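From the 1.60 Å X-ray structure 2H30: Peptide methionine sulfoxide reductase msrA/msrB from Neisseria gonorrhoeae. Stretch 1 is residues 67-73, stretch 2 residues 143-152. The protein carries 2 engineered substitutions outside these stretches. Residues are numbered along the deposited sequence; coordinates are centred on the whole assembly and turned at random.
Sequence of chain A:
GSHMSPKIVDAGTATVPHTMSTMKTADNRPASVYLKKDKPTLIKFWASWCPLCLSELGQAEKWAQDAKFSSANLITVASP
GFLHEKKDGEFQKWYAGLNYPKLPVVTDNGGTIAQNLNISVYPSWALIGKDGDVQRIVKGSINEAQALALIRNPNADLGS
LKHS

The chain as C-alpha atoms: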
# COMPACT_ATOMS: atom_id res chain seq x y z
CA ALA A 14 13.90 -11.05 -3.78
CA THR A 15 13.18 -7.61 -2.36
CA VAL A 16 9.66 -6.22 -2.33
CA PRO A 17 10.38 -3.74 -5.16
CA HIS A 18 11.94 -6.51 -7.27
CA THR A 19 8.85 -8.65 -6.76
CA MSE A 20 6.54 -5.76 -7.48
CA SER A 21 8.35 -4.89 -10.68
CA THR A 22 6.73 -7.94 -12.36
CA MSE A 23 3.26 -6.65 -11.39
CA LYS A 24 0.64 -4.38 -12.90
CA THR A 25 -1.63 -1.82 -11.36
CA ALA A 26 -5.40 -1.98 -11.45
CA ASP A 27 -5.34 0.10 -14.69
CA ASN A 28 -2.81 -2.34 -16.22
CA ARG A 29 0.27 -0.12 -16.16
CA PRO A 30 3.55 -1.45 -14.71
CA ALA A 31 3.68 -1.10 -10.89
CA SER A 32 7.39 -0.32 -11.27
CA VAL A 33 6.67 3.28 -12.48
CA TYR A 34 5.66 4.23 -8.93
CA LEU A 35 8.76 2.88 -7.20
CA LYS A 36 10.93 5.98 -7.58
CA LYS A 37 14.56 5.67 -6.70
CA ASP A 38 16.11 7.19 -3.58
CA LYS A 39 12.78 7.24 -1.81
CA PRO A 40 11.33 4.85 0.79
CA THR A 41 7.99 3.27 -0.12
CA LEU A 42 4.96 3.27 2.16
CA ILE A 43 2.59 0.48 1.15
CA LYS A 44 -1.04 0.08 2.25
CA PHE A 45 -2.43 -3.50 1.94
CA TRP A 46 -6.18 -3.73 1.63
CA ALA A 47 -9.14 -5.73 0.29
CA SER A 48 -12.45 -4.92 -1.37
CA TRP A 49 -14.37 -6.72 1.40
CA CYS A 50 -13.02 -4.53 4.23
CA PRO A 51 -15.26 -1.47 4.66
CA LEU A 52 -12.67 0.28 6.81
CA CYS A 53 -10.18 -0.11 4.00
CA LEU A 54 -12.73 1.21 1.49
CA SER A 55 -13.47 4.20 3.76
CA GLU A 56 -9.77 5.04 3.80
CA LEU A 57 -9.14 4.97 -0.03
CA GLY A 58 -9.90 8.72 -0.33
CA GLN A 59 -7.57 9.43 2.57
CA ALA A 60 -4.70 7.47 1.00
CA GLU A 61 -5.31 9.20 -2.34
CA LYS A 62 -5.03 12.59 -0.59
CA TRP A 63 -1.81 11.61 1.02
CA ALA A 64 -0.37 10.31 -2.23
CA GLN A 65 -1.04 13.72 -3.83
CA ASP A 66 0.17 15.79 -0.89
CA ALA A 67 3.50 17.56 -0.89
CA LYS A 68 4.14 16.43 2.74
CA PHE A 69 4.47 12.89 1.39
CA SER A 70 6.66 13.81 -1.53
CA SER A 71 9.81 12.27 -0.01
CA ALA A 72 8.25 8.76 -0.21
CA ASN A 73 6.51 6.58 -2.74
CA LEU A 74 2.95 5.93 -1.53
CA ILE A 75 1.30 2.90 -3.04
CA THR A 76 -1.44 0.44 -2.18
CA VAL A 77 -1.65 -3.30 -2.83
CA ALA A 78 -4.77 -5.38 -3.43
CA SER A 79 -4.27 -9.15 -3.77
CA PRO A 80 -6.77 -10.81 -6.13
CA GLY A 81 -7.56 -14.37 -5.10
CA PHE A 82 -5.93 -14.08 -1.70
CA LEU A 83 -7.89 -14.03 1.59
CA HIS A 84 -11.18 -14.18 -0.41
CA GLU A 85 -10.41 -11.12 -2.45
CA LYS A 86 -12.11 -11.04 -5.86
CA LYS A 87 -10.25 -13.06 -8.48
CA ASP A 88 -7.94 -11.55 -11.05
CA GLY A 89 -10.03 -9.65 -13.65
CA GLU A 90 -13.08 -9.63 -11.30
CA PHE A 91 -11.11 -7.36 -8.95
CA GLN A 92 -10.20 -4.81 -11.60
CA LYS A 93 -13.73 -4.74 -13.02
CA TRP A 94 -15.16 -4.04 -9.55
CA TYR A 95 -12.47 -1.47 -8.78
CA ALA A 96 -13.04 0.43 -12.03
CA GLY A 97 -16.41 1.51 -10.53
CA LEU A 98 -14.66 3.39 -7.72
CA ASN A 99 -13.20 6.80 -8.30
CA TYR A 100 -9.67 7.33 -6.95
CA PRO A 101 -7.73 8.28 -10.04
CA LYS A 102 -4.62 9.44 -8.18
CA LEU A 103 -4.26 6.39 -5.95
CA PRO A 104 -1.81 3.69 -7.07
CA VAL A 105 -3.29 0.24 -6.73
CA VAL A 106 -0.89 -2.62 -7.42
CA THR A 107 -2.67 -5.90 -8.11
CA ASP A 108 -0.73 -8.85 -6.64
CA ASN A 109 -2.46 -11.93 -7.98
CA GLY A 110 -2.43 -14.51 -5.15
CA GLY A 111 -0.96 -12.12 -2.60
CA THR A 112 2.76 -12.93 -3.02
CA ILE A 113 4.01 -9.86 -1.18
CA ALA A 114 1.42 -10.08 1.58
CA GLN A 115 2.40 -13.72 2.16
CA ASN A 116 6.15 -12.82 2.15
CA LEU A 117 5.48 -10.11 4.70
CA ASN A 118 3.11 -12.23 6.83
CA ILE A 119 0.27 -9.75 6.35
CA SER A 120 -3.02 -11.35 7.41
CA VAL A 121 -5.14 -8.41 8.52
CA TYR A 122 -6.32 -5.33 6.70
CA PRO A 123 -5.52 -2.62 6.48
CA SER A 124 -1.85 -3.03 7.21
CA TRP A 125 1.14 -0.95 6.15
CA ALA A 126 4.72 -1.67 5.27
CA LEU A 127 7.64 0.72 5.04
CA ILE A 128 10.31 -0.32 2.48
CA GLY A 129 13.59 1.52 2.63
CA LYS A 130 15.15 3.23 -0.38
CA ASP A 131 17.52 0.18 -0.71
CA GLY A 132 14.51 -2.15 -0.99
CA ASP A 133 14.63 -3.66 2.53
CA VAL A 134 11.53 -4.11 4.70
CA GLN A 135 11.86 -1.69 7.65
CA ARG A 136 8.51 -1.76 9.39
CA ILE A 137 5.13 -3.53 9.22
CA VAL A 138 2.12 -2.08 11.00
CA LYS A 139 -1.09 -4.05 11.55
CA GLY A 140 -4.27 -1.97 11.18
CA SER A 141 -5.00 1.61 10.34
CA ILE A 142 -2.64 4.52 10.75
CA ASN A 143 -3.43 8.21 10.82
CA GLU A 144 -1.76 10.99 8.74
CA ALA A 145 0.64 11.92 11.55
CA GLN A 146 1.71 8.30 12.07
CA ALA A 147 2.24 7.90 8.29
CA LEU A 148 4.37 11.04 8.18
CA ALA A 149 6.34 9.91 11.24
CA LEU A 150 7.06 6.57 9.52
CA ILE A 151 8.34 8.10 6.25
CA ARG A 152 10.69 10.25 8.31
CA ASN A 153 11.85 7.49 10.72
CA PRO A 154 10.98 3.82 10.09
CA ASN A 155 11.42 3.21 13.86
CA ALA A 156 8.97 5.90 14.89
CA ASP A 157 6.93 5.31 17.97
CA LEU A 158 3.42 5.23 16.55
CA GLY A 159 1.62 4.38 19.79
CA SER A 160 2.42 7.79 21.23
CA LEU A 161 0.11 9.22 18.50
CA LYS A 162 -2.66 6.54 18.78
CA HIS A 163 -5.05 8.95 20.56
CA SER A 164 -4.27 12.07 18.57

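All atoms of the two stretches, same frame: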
# COMPACT_ATOMS: atom_id res chain seq x y z
N ALA A 67 2.08 17.28 -0.96
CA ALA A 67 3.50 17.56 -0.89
C ALA A 67 4.22 17.04 0.38
O ALA A 67 5.41 16.72 0.30
CB ALA A 67 3.72 19.09 -0.97
N LYS A 68 3.51 16.94 1.51
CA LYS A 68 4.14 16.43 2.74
C LYS A 68 4.65 15.00 2.57
O LYS A 68 5.51 14.57 3.32
CB LYS A 68 3.19 16.46 3.92
CG LYS A 68 2.83 17.85 4.34
CD LYS A 68 2.05 17.83 5.63
CE LYS A 68 0.67 17.27 5.47
NZ LYS A 68 -0.13 18.11 4.51
N PHE A 69 4.06 14.28 1.60
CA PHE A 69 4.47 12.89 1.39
C PHE A 69 5.44 12.76 0.24
O PHE A 69 5.76 11.65 -0.17
CB PHE A 69 3.21 12.02 1.11
CG PHE A 69 2.42 11.75 2.38
CD1 PHE A 69 2.76 10.62 3.19
CD2 PHE A 69 1.44 12.64 2.85
CE1 PHE A 69 2.07 10.35 4.38
CE2 PHE A 69 0.75 12.37 4.12
CZ PHE A 69 1.07 11.18 4.86
N SER A 70 5.91 13.90 -0.30
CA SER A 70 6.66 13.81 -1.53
C SER A 70 8.00 13.10 -1.41
O SER A 70 8.54 12.66 -2.44
CB SER A 70 6.83 15.18 -2.18
OG SER A 70 7.65 15.94 -1.34
N SER A 71 8.51 12.94 -0.19
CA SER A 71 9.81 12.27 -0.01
C SER A 71 9.69 10.75 -0.11
O SER A 71 10.72 10.07 -0.07
CB SER A 71 10.46 12.63 1.34
OG SER A 71 9.68 12.11 2.40
N ALA A 72 8.43 10.22 -0.18
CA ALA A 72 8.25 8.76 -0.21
C ALA A 72 7.40 8.40 -1.39
O ALA A 72 6.63 9.23 -1.88
CB ALA A 72 7.50 8.29 1.10
N ASN A 73 7.48 7.14 -1.79
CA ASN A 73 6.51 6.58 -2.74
C ASN A 73 5.33 6.05 -1.92
O ASN A 73 5.56 5.25 -1.02
CB ASN A 73 7.10 5.40 -3.48
CG ASN A 73 8.44 5.74 -4.21
OD1 ASN A 73 9.42 5.03 -4.07
ND2 ASN A 73 8.44 6.84 -4.92
N ASN A 143 -3.01 6.86 11.19
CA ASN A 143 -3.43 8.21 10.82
C ASN A 143 -2.36 8.99 10.06
O ASN A 143 -1.23 8.50 9.87
CB ASN A 143 -3.94 8.97 12.07
CG ASN A 143 -2.90 9.12 13.14
OD1 ASN A 143 -1.74 9.39 12.88
ND2 ASN A 143 -3.34 8.94 14.43
N GLU A 144 -2.70 10.21 9.61
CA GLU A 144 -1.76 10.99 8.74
C GLU A 144 -0.45 11.36 9.44
O GLU A 144 0.66 11.18 8.85
CB GLU A 144 -2.40 12.23 8.21
CG GLU A 144 -1.54 12.88 7.22
CD GLU A 144 -2.17 14.14 6.64
OE1 GLU A 144 -1.51 14.81 5.83
OE2 GLU A 144 -3.36 14.38 6.97
N ALA A 145 -0.54 11.61 10.74
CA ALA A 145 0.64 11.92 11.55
C ALA A 145 1.54 10.74 11.73
O ALA A 145 2.75 10.87 11.67
CB ALA A 145 0.18 12.47 12.96
N GLN A 146 0.94 9.56 11.99
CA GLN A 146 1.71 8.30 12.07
C GLN A 146 2.38 7.96 10.72
O GLN A 146 3.55 7.58 10.67
CB GLN A 146 0.78 7.16 12.45
CG GLN A 146 0.39 7.23 13.94
CD GLN A 146 -0.69 6.25 14.28
OE1 GLN A 146 -1.61 5.98 13.47
NE2 GLN A 146 -0.65 5.74 15.54
N ALA A 147 1.65 8.16 9.63
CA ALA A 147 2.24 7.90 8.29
C ALA A 147 3.42 8.85 8.02
O ALA A 147 4.47 8.45 7.53
CB ALA A 147 1.16 8.04 7.19
N LEU A 148 3.25 10.12 8.38
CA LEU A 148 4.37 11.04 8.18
C LEU A 148 5.56 10.71 9.07
O LEU A 148 6.70 10.89 8.62
CB LEU A 148 3.85 12.48 8.47
CG LEU A 148 2.93 13.04 7.38
CD1 LEU A 148 2.30 14.31 7.93
CD2 LEU A 148 3.66 13.35 6.04
N ALA A 149 5.28 10.29 10.32
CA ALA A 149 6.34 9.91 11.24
C ALA A 149 7.11 8.72 10.65
O ALA A 149 8.36 8.73 10.59
CB ALA A 149 5.74 9.57 12.58
N LEU A 150 6.37 7.76 10.08
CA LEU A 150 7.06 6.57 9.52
C LEU A 150 7.95 6.88 8.32
O LEU A 150 9.02 6.29 8.13
CB LEU A 150 6.04 5.53 9.03
CG LEU A 150 5.32 4.68 10.04
CD1 LEU A 150 4.42 3.72 9.19
CD2 LEU A 150 6.36 3.84 10.78
N ILE A 151 7.54 7.81 7.46
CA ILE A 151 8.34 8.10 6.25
C ILE A 151 9.59 8.88 6.64
O ILE A 151 10.59 8.83 5.91
CB ILE A 151 7.60 8.76 5.09
CG1 ILE A 151 7.12 10.17 5.43
CG2 ILE A 151 6.39 7.90 4.64
CD1 ILE A 151 6.56 10.92 4.17
N ARG A 152 9.52 9.57 7.78
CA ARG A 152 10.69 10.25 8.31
C ARG A 152 11.59 9.29 9.07
O ARG A 152 12.82 9.38 8.91
CB ARG A 152 10.30 11.41 9.21
CG ARG A 152 11.47 12.31 9.52
CD ARG A 152 11.13 13.26 10.63
NE ARG A 152 11.03 12.57 11.88
CZ ARG A 152 9.93 12.40 12.59
NH1 ARG A 152 8.77 12.89 12.19
NH2 ARG A 152 9.98 11.73 13.72
O HOH W 1 -2.65 17.45 5.58

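The contact is built around one aromatic ring laid against a helix. F69 is buried, and although its CA-to-CB bond runs sideways, its ring reaches the helix of 144-152. L148 covers one face: CD2 sits 3.6 Å from the centroid of the F69 ring, nearly on the ring normal, a CH-pi contact. A147 meets the ring at its edge, with F69 CE1 3.7 Å from A147 CB. One turn on from A147, I151 points toward the first stretch and packs on both F69 and A72, with I151 CD1 3.9 Å from F69 CD1 and I151 CG2 3.7 Å from A72 CB; I151 CD1 also lies 3.8 Å from S71 OG.

The CA atoms of F69 and L148 are 7.0 Å apart and those of A72 and I151 6.5 Å. A type I turn runs from F69 to A72, closed by A72 N to F69 O at 3.0 Å, while S70 points away. No direct hydrogen bond crosses between the stretches; the apolar packing is joined by one long salt bridge and one water bridge.

Charge appears at the margin. K68 NZ and E144 OE1 form the long salt bridge at 3.8 Å, and a water bridges the same two atoms, accepting from K68 NZ (2.8 Å to its oxygen) and donating to E144 OE1 (2.9 Å). Just before the helix, N143 OD1 caps it by accepting from Q146 N at 2.8 Å.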